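Local coordinates for sulfonate ABC transporter, periplasmic sulfonate-binding protein SsuA (Methylobacillus flagellatus, PDB 3UIF) that probably binds sulfonates or sulfate esters in the periplasm and hands them to the membrane components of an ABC transporter, at residues L124-P129 against I150-P155; S101-P106 against G169-F174; K112-L117 against E141-K146. All coordinates share one frame; numbering follows the deposited sequence.

Interaction 1 (L124-P129 against I150-P155); sequences LHRGRP and IVNVNP. With SO4 (sulfate ion), chain B.
Asn-152 reaches across to the turn of residues 124-129 with its amide oxygen, and the backbone N of Arg-126 donates to OD1 at 2.9 Å, from above the carbonyl plane. With chi1 at 178°, CG stands anti to its own backbone N, carrying the amide against CB and CG of Arg-126. Asn-154 packs over one face of the His-125 ring, its CA 3.8 Å from the centroid in a CH-pi contact. At the ring's edge ND1 donates to O3 of a sulfate ion, probably from the crystallisation liquor, in a bond modelled doubtfully short, and Arg-128 NE holds O2 of the same ion at 2.7 Å. Replacing His-125 with an alanine would probably leave Asn-154 CA without a ring face to rest on, and take a donor from the sulfate. Arg-126 CD packs on Ile-150 CG2 at 4.0 Å, the guanidinium turning a face only loosely toward Ile-150 CB, and one water joins Arg-126 NH1 to Ile-150 O. A type II turn from His-125 to Arg-128, closed by a weak bond and with Gly-127 at positive phi, carries His-125, Arg-126 and Arg-128; Gly-127 N is bonded to Glu-131. Leu-124 N to Val-151 O, 2.9 Å, joins parallel strands 121-124 and 149-151, neighbours in a beta-alpha-beta crossover through helix 130-140. Leu-124 packs on Trp-130 and Phe-134 of that helix, and Asn-154 N-caps helix 155-164.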
loop_
_atom_site.group_PDB
_atom_site.type_symbol
_atom_site.label_atom_id
_atom_site.label_comp_id
_atom_site.label_asym_id
_atom_site.label_seq_id
_atom_site.Cartn_x
_atom_site.Cartn_y
_atom_site.Cartn_z
ATOM N N LEU A 124 5.249 0.181 18.223
ATOM C CA LEU A 124 5.119 -0.275 16.841
ATOM C C LEU A 124 3.991 -1.283 16.707
ATOM O O LEU A 124 3.929 -2.257 17.462
ATOM C CB LEU A 124 6.431 -0.897 16.359
ATOM C CG LEU A 124 6.409 -1.807 15.123
ATOM C CD1 LEU A 124 6.194 -1.031 13.824
ATOM C CD2 LEU A 124 7.686 -2.640 15.060
ATOM N N HIS A 125 3.105 -1.062 15.739
ATOM C CA HIS A 125 2.012 -2.005 15.537
ATOM C C HIS A 125 2.452 -3.249 14.819
ATOM O O HIS A 125 2.483 -3.293 13.592
ATOM C CB HIS A 125 0.823 -1.364 14.836
ATOM C CG HIS A 125 -0.479 -2.084 15.099
ATOM N ND1 HIS A 125 -1.570 -1.925 14.326
ATOM C CD2 HIS A 125 -0.826 -3.006 16.085
ATOM C CE1 HIS A 125 -2.562 -2.698 14.798
ATOM N NE2 HIS A 125 -2.106 -3.354 15.876
ATOM N N ARG A 126 2.770 -4.277 15.596
ATOM C CA ARG A 126 3.320 -5.525 15.054
ATOM C C ARG A 126 2.390 -6.266 14.094
ATOM O O ARG A 126 1.171 -6.242 14.257
ATOM C CB ARG A 126 3.788 -6.424 16.184
ATOM C CG ARG A 126 4.827 -5.711 17.030
ATOM C CD ARG A 126 5.574 -6.670 17.925
ATOM N NE ARG A 126 6.664 -7.320 17.218
ATOM C CZ ARG A 126 7.611 -8.027 17.822
ATOM N NH1 ARG A 126 7.600 -8.169 19.147
ATOM N NH2 ARG A 126 8.574 -8.584 17.099
ATOM N N GLY A 127 2.972 -6.892 13.074
ATOM C CA GLY A 127 2.187 -7.585 12.065
ATOM C C GLY A 127 1.618 -6.677 10.991
ATOM O O GLY A 127 0.837 -7.133 10.143
ATOM N N ARG A 128 1.999 -5.395 11.017
ATOM C CA ARG A 128 1.598 -4.441 9.970
ATOM C C ARG A 128 2.662 -4.242 8.905
ATOM O O ARG A 128 3.854 -4.366 9.199
ATOM C CB ARG A 128 1.213 -3.102 10.578
ATOM C CG ARG A 128 -0.142 -3.161 11.270
ATOM C CD ARG A 128 -1.258 -3.417 10.269
ATOM N NE ARG A 128 -2.542 -3.285 10.930
ATOM C CZ ARG A 128 -3.343 -4.297 11.246
ATOM N NH1 ARG A 128 -3.019 -5.551 10.911
ATOM N NH2 ARG A 128 -4.488 -4.054 11.883
ATOM N N PRO A 129 2.239 -3.917 7.660
ATOM C CA PRO A 129 3.226 -3.808 6.582
ATOM C C PRO A 129 4.436 -2.962 6.970
ATOM O O PRO A 129 5.562 -3.354 6.685
ATOM C CB PRO A 129 2.442 -3.173 5.443
ATOM C CG PRO A 129 1.022 -3.559 5.703
ATOM C CD PRO A 129 0.870 -3.616 7.189
ATOM N N ILE A 150 9.939 -3.495 22.357
ATOM C CA ILE A 150 8.872 -3.184 21.412
ATOM C C ILE A 150 7.510 -3.236 22.085
ATOM O O ILE A 150 7.050 -4.304 22.494
ATOM C CB ILE A 150 8.853 -4.143 20.190
ATOM C CG1 ILE A 150 10.263 -4.358 19.614
ATOM C CG2 ILE A 150 7.859 -3.652 19.137
ATOM C CD1 ILE A 150 10.907 -3.121 19.027
ATOM N N VAL A 151 6.870 -2.074 22.176
ATOM C CA VAL A 151 5.508 -1.961 22.692
ATOM C C VAL A 151 4.555 -2.167 21.521
ATOM O O VAL A 151 4.517 -1.347 20.604
ATOM C CB VAL A 151 5.253 -0.576 23.367
ATOM C CG1 VAL A 151 3.918 -0.549 24.107
ATOM C CG2 VAL A 151 6.386 -0.198 24.321
ATOM N N ASN A 152 3.804 -3.266 21.535
ATOM C CA ASN A 152 2.871 -3.555 20.447
ATOM C C ASN A 152 1.483 -2.905 20.637
ATOM O O ASN A 152 0.636 -3.425 21.372
ATOM C CB ASN A 152 2.779 -5.067 20.191
ATOM C CG ASN A 152 1.787 -5.426 19.096
ATOM O OD1 ASN A 152 1.555 -4.657 18.158
ATOM N ND2 ASN A 152 1.193 -6.603 19.210
ATOM N N VAL A 153 1.278 -1.768 19.962
ATOM C CA VAL A 153 0.047 -0.967 20.050
ATOM C C VAL A 153 -0.359 -0.389 18.687
ATOM O O VAL A 153 0.488 -0.155 17.819
ATOM C CB VAL A 153 0.190 0.215 21.041
ATOM C CG1 VAL A 153 0.254 -0.276 22.486
ATOM C CG2 VAL A 153 1.400 1.077 20.703
ATOM N N ASN A 154 -1.651 -0.135 18.493
ATOM C CA ASN A 154 -2.083 0.555 17.281
ATOM C C ASN A 154 -1.515 2.000 17.211
ATOM O O ASN A 154 -0.998 2.514 18.197
ATOM C CB ASN A 154 -3.610 0.513 17.133
ATOM C CG ASN A 154 -4.329 1.132 18.314
ATOM O OD1 ASN A 154 -4.495 2.350 18.388
ATOM N ND2 ASN A 154 -4.770 0.290 19.245
ATOM N N PRO A 155 -1.589 2.645 16.034
ATOM C CA PRO A 155 -1.006 3.978 15.889
ATOM C C PRO A 155 -1.597 5.031 16.831
ATOM O O PRO A 155 -0.927 6.003 17.154
ATOM C CB PRO A 155 -1.333 4.347 14.444
ATOM C CG PRO A 155 -1.554 3.036 13.758
ATOM C CD PRO A 155 -2.232 2.194 14.789
HETATM S S SO4 B . -3.861 -0.257 12.245
HETATM O O1 SO4 B . -4.330 1.127 11.938
HETATM O O2 SO4 B . -3.994 -1.047 10.983
HETATM O O3 SO4 B . -2.453 -0.266 12.733
HETATM O O4 SO4 B . -4.635 -0.859 13.366
HETATM O O HOH W 1 5.649 -6.763 21.030
#

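Interaction 2 (S101-P106 against G169-F174)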
loop_
_atom_site.group_PDB
_atom_site.type_symbol
_atom_site.label_atom_id
_atom_site.label_comp_id
_atom_site.label_asym_id
_atom_site.label_seq_id
_atom_site.Cartn_x
_atom_site.Cartn_y
_atom_site.Cartn_z
ATOM N N SER A 101 7.197 5.341 5.783
ATOM C CA SER A 101 7.166 5.119 7.221
ATOM C C SER A 101 8.078 6.104 7.895
ATOM O O SER A 101 8.933 6.697 7.246
ATOM C CB SER A 101 7.561 3.700 7.572
ATOM O OG SER A 101 6.677 2.797 6.952
ATOM N N TYR A 102 7.888 6.277 9.197
ATOM C CA TYR A 102 8.477 7.395 9.930
ATOM C C TYR A 102 8.865 6.968 11.338
ATOM O O TYR A 102 8.110 6.244 12.001
ATOM C CB TYR A 102 7.456 8.543 10.025
ATOM C CG TYR A 102 6.932 9.046 8.698
ATOM C CD1 TYR A 102 5.851 8.436 8.057
ATOM C CD2 TYR A 102 7.522 10.135 8.078
ATOM C CE1 TYR A 102 5.385 8.895 6.843
ATOM C CE2 TYR A 102 7.066 10.607 6.857
ATOM C CZ TYR A 102 5.996 9.990 6.249
ATOM O OH TYR A 102 5.570 10.504 5.056
ATOM N N LEU A 103 10.027 7.422 11.795
ATOM C CA LEU A 103 10.426 7.285 13.197
ATOM C C LEU A 103 10.266 8.627 13.874
ATOM O O LEU A 103 10.807 9.643 13.418
ATOM C CB LEU A 103 11.864 6.786 13.326
ATOM C CG LEU A 103 12.380 6.391 14.717
ATOM C CD1 LEU A 103 11.600 5.242 15.347
ATOM C CD2 LEU A 103 13.857 6.038 14.641
ATOM N N VAL A 104 9.502 8.613 14.962
ATOM C CA VAL A 104 9.126 9.802 15.708
ATOM C C VAL A 104 9.639 9.629 17.113
ATOM O O VAL A 104 9.504 8.555 17.692
ATOM C CB VAL A 104 7.596 9.924 15.812
ATOM C CG1 VAL A 104 7.187 11.347 16.130
ATOM C CG2 VAL A 104 6.913 9.411 14.537
ATOM N N VAL A 105 10.229 10.688 17.650
ATOM C CA VAL A 105 10.675 10.739 19.044
ATOM C C VAL A 105 9.997 11.916 19.754
ATOM O O VAL A 105 9.551 12.847 19.090
ATOM C CB VAL A 105 12.224 10.831 19.179
ATOM C CG1 VAL A 105 12.883 9.539 18.716
ATOM C CG2 VAL A 105 12.796 12.046 18.450
ATOM N N PRO A 106 9.911 11.877 21.101
ATOM C CA PRO A 106 9.284 13.015 21.791
ATOM C C PRO A 106 9.959 14.315 21.383
ATOM O O PRO A 106 11.125 14.303 20.972
ATOM C CB PRO A 106 9.539 12.716 23.270
ATOM C CG PRO A 106 9.623 11.231 23.331
ATOM C CD PRO A 106 10.315 10.824 22.054
ATOM N N GLY A 169 10.170 6.134 21.371
ATOM C CA GLY A 169 10.060 6.202 19.922
ATOM C C GLY A 169 8.773 5.585 19.418
ATOM O O GLY A 169 8.159 4.756 20.091
ATOM N N PHE A 170 8.373 5.974 18.213
ATOM C CA PHE A 170 7.111 5.523 17.642
ATOM C C PHE A 170 7.309 5.328 16.153
ATOM O O PHE A 170 7.703 6.242 15.446
ATOM C CB PHE A 170 6.010 6.559 17.960
ATOM C CG PHE A 170 4.678 6.306 17.293
ATOM C CD1 PHE A 170 4.029 5.082 17.415
ATOM C CD2 PHE A 170 4.049 7.320 16.578
ATOM C CE1 PHE A 170 2.789 4.872 16.819
ATOM C CE2 PHE A 170 2.807 7.113 15.985
ATOM C CZ PHE A 170 2.174 5.891 16.111
ATOM N N PHE A 171 7.042 4.125 15.675
ATOM C CA PHE A 171 7.190 3.851 14.257
ATOM C C PHE A 171 5.832 3.719 13.579
ATOM O O PHE A 171 5.024 2.865 13.960
ATOM C CB PHE A 171 8.038 2.602 14.034
ATOM C CG PHE A 171 8.692 2.563 12.687
ATOM C CD1 PHE A 171 9.863 3.281 12.452
ATOM C CD2 PHE A 171 8.123 1.830 11.637
ATOM C CE1 PHE A 171 10.458 3.259 11.201
ATOM C CE2 PHE A 171 8.723 1.800 10.388
ATOM C CZ PHE A 171 9.891 2.513 10.169
ATOM N N SER A 172 5.577 4.567 12.584
ATOM C CA SER A 172 4.258 4.616 11.941
ATOM C C SER A 172 4.293 5.253 10.554
ATOM O O SER A 172 5.364 5.522 10.010
ATOM C CB SER A 172 3.272 5.384 12.836
ATOM O OG SER A 172 1.921 5.035 12.541
ATOM N N LEU A 173 3.112 5.503 9.998
ATOM C CA LEU A 173 2.974 6.140 8.691
ATOM C C LEU A 173 2.761 7.634 8.869
ATOM O O LEU A 173 3.086 8.181 9.913
ATOM C CB LEU A 173 1.805 5.530 7.928
ATOM C CG LEU A 173 1.725 3.997 7.835
ATOM C CD1 LEU A 173 0.558 3.604 6.935
ATOM C CD2 LEU A 173 3.018 3.374 7.334
ATOM N N PHE A 174 2.189 8.282 7.858
ATOM C CA PHE A 174 2.031 9.751 7.830
ATOM C C PHE A 174 1.229 10.351 8.989
ATOM O O PHE A 174 1.261 11.563 9.204
ATOM C CB PHE A 174 1.495 10.224 6.466
ATOM C CG PHE A 174 0.042 9.879 6.213
ATOM C CD1 PHE A 174 -0.463 8.598 6.472
ATOM C CD2 PHE A 174 -0.820 10.829 5.694
ATOM C CE1 PHE A 174 -1.797 8.290 6.238
ATOM C CE2 PHE A 174 -2.154 10.530 5.446
ATOM C CZ PHE A 174 -2.647 9.266 5.721
#
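Phe-171 lies across the strand of residues 101-106: one face of its ring takes the carbonyl oxygen of Tyr-102, while Leu-103 CD1 meets the edge in the ring plane, 3.9 Å from CD1 of Phe-171. The two side chains cross at about a right angle. Chi1 of -156° sets Phe-171 CG anti to the backbone N, and the far side of the ring reaches Ser-101, with CE2 3.6 Å from Ser-101 CB. On the other face of the sheet Val-104 and Phe-170 run side by side, pointing the same way, CG2 of the valine 4.1 Å from CD2 of the phenylalanine. Tyr-102 shares that face; its ring has Ser-172 O at the edge and lies along the backbone of Leu-173 and Phe-174, CE1 4.1 Å from Phe-174 CB. Its hydroxyl is bonded to Glu-258. Between the two sets of side chains runs an antiparallel ladder in which Tyr-102 with Ser-172 and Val-104 with Phe-170 are hydrogen-bonded pairs and Leu-103 with Phe-171 the non-hydrogen-bonded pair between them. Tyr-102 N to Ser-172 O, 2.8 Å, is one of its four bonds. Both strands are interior to a five-stranded mixed sheet, between 121-124 and 185-190, consistent with one lobe of a type II periplasmic binding protein. Helix 130-140 covers the Phe-171 face, Phe-134 meeting that ring edge-to-face, and helix 176-181 packs on Val-104 and Phe-170.

Interaction 3 (K112-L117 against E141-K146); sequences KSIKDL and EGLTFK
The flat carboxylate of Glu-141 receives Lys-115 at one oxygen and lies beside Ile-114 at the other: NZ of Lys-115 forms a salt bridge with OE2 on its syn lone pair, at 2.8 Å, and CG2 of Ile-114 is 3.9 Å from OE1. A Schellman motif with Gly-142 as its C-prime residue ends helix 130-140 here, and the 3-10 turn 114-117 packs against that end. The lysine and glutamate chains cross at about a right angle. Bends at chi3 (-69°) and chi4 (-64°) curl the lysine round, wrapping CG, CD and CE past OE2 and bringing NZ back to Ser-113 OG as well, 3.1 Å away. Two partners thus hold the ammonium group, which probably restrains the rotation of this otherwise exposed chain. Leu-143, just past the glycine, points its CD1 at Ile-114 CG1, 4.3 Å off, and Phe-148 touches both residues. Ile-114 also leans on Phe-134, Leu-137 and Leu-138, linking the turn to the helix flank. Asp-116 secures the start of the turn, its OD2 using the anti lone pair to take the backbone N of Lys-112 at 2.9 Å.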
loop_
_atom_site.group_PDB
_atom_site.type_symbol
_atom_site.label_atom_id
_atom_site.label_comp_id
_atom_site.label_asym_id
_atom_site.label_seq_id
_atom_site.Cartn_x
_atom_site.Cartn_y
_atom_site.Cartn_z
ATOM N N LYS A 112 18.760 11.060 17.462
ATOM C CA LYS A 112 18.903 11.573 16.083
ATOM C C LYS A 112 18.757 10.495 14.996
ATOM O O LYS A 112 18.418 10.797 13.851
ATOM C CB LYS A 112 20.236 12.319 15.914
ATOM C CG LYS A 112 20.221 13.761 16.423
ATOM C CD LYS A 112 21.632 14.320 16.597
ATOM C CE LYS A 112 22.296 14.639 15.260
ATOM N NZ LYS A 112 23.736 14.979 15.450
ATOM N N SER A 113 19.036 9.245 15.359
ATOM C CA SER A 113 18.842 8.099 14.464
ATOM C C SER A 113 18.542 6.869 15.319
ATOM O O SER A 113 18.784 6.882 16.525
ATOM C CB SER A 113 20.079 7.861 13.586
ATOM O OG SER A 113 21.015 7.025 14.255
ATOM N N ILE A 114 18.027 5.815 14.694
ATOM C CA ILE A 114 17.561 4.628 15.419
ATOM C C ILE A 114 18.599 4.081 16.408
ATOM O O ILE A 114 18.238 3.542 17.452
ATOM C CB ILE A 114 17.056 3.517 14.454
ATOM C CG1 ILE A 114 16.572 2.272 15.214
ATOM C CG2 ILE A 114 18.122 3.131 13.442
ATOM C CD1 ILE A 114 15.218 2.424 15.876
ATOM N N LYS A 115 19.879 4.254 16.073
ATOM C CA LYS A 115 20.987 3.817 16.923
ATOM C C LYS A 115 20.780 4.280 18.360
ATOM O O LYS A 115 20.946 3.499 19.296
ATOM C CB LYS A 115 22.335 4.323 16.380
ATOM C CG LYS A 115 22.787 3.655 15.082
ATOM C CD LYS A 115 24.222 4.002 14.681
ATOM C CE LYS A 115 24.378 5.457 14.245
ATOM N NZ LYS A 115 23.602 5.782 13.013
ATOM N N ASP A 116 20.373 5.540 18.514
ATOM C CA ASP A 116 20.218 6.177 19.821
ATOM C C ASP A 116 19.090 5.581 20.656
ATOM O O ASP A 116 18.935 5.902 21.834
ATOM C CB ASP A 116 19.986 7.678 19.642
ATOM C CG ASP A 116 21.164 8.382 18.977
ATOM O OD1 ASP A 116 22.327 8.002 19.267
ATOM O OD2 ASP A 116 20.934 9.322 18.173
ATOM N N LEU A 117 18.301 4.708 20.054
ATOM C CA LEU A 117 17.143 4.183 20.746
ATOM C C LEU A 117 17.390 2.785 21.258
ATOM O O LEU A 117 16.462 2.118 21.736
ATOM C CB LEU A 117 15.909 4.232 19.842
ATOM C CG LEU A 117 15.511 5.651 19.445
ATOM C CD1 LEU A 117 14.351 5.616 18.466
ATOM C CD2 LEU A 117 15.182 6.492 20.678
ATOM N N GLU A 141 21.331 -0.870 9.887
ATOM C CA GLU A 141 22.270 -0.316 10.869
ATOM C C GLU A 141 22.796 -1.384 11.837
ATOM O O GLU A 141 23.388 -1.066 12.875
ATOM C CB GLU A 141 21.685 0.929 11.562
ATOM C CG GLU A 141 21.162 1.970 10.556
ATOM C CD GLU A 141 21.409 3.443 10.933
ATOM O OE1 GLU A 141 20.538 4.307 10.607
ATOM O OE2 GLU A 141 22.474 3.752 11.532
ATOM N N GLY A 142 22.601 -2.651 11.455
ATOM C CA GLY A 142 23.182 -3.806 12.141
ATOM C C GLY A 142 22.577 -4.058 13.503
ATOM O O GLY A 142 23.286 -4.344 14.467
ATOM N N LEU A 143 21.258 -3.938 13.582
ATOM C CA LEU A 143 20.533 -4.118 14.831
ATOM C C LEU A 143 19.413 -5.118 14.627
ATOM O O LEU A 143 19.100 -5.483 13.484
ATOM C CB LEU A 143 19.929 -2.792 15.285
ATOM C CG LEU A 143 20.836 -1.573 15.394
ATOM C CD1 LEU A 143 19.985 -0.339 15.644
ATOM C CD2 LEU A 143 21.873 -1.768 16.501
ATOM N N THR A 144 18.801 -5.532 15.737
ATOM C CA THR A 144 17.655 -6.451 15.733
ATOM C C THR A 144 16.578 -5.967 16.722
ATOM O O THR A 144 16.807 -5.013 17.490
ATOM C CB THR A 144 18.110 -7.905 16.070
ATOM O OG1 THR A 144 17.046 -8.626 16.714
ATOM C CG2 THR A 144 19.327 -7.902 17.012
ATOM N N PHE A 145 15.419 -6.629 16.700
ATOM C CA PHE A 145 14.381 -6.466 17.732
ATOM C C PHE A 145 14.897 -6.662 19.152
ATOM O O PHE A 145 14.455 -5.969 20.073
ATOM C CB PHE A 145 13.213 -7.411 17.466
ATOM C CG PHE A 145 12.456 -7.059 16.233
ATOM C CD1 PHE A 145 12.879 -7.521 14.985
ATOM C CD2 PHE A 145 11.356 -6.206 16.300
ATOM C CE1 PHE A 145 12.197 -7.151 13.829
ATOM C CE2 PHE A 145 10.671 -5.838 15.147
ATOM C CZ PHE A 145 11.092 -6.308 13.918
ATOM N N LYS A 146 15.839 -7.591 19.316
ATOM C CA LYS A 146 16.501 -7.834 20.602
ATOM C C LYS A 146 16.958 -6.562 21.312
ATOM O O LYS A 146 16.969 -6.505 22.541
ATOM C CB LYS A 146 17.709 -8.760 20.416
ATOM C CG LYS A 146 17.369 -10.173 19.956
ATOM C CD LYS A 146 16.108 -10.686 20.648
ATOM C CE LYS A 146 15.860 -12.164 20.354
ATOM N NZ LYS A 146 14.627 -12.648 21.046
#

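Overall arrangement
Of the segments in contact, strand 102-106 comes first; it pairs with 169-172 only after 62 intervening residues, so interaction 2 closes the longest loop. The other two contacts nest within it. Segment 112-117 precedes strand 121-124, and in interaction 3 it meets 141-146; segment 124-129 follows that strand and meets 150-155 in interaction 1, so these two cross along the chain. Interaction 2 builds the middle of the five-stranded sheet, interaction 1 joins its strands 121-124 and 149-151 where they run into loops, and interaction 3 ties the loop before 121-124 to the end of helix 130-140. Pro-155 packs on Phe-170, Phe-145 on Arg-126 and Ile-150, and Leu-103 on Ile-114 and Leu-117.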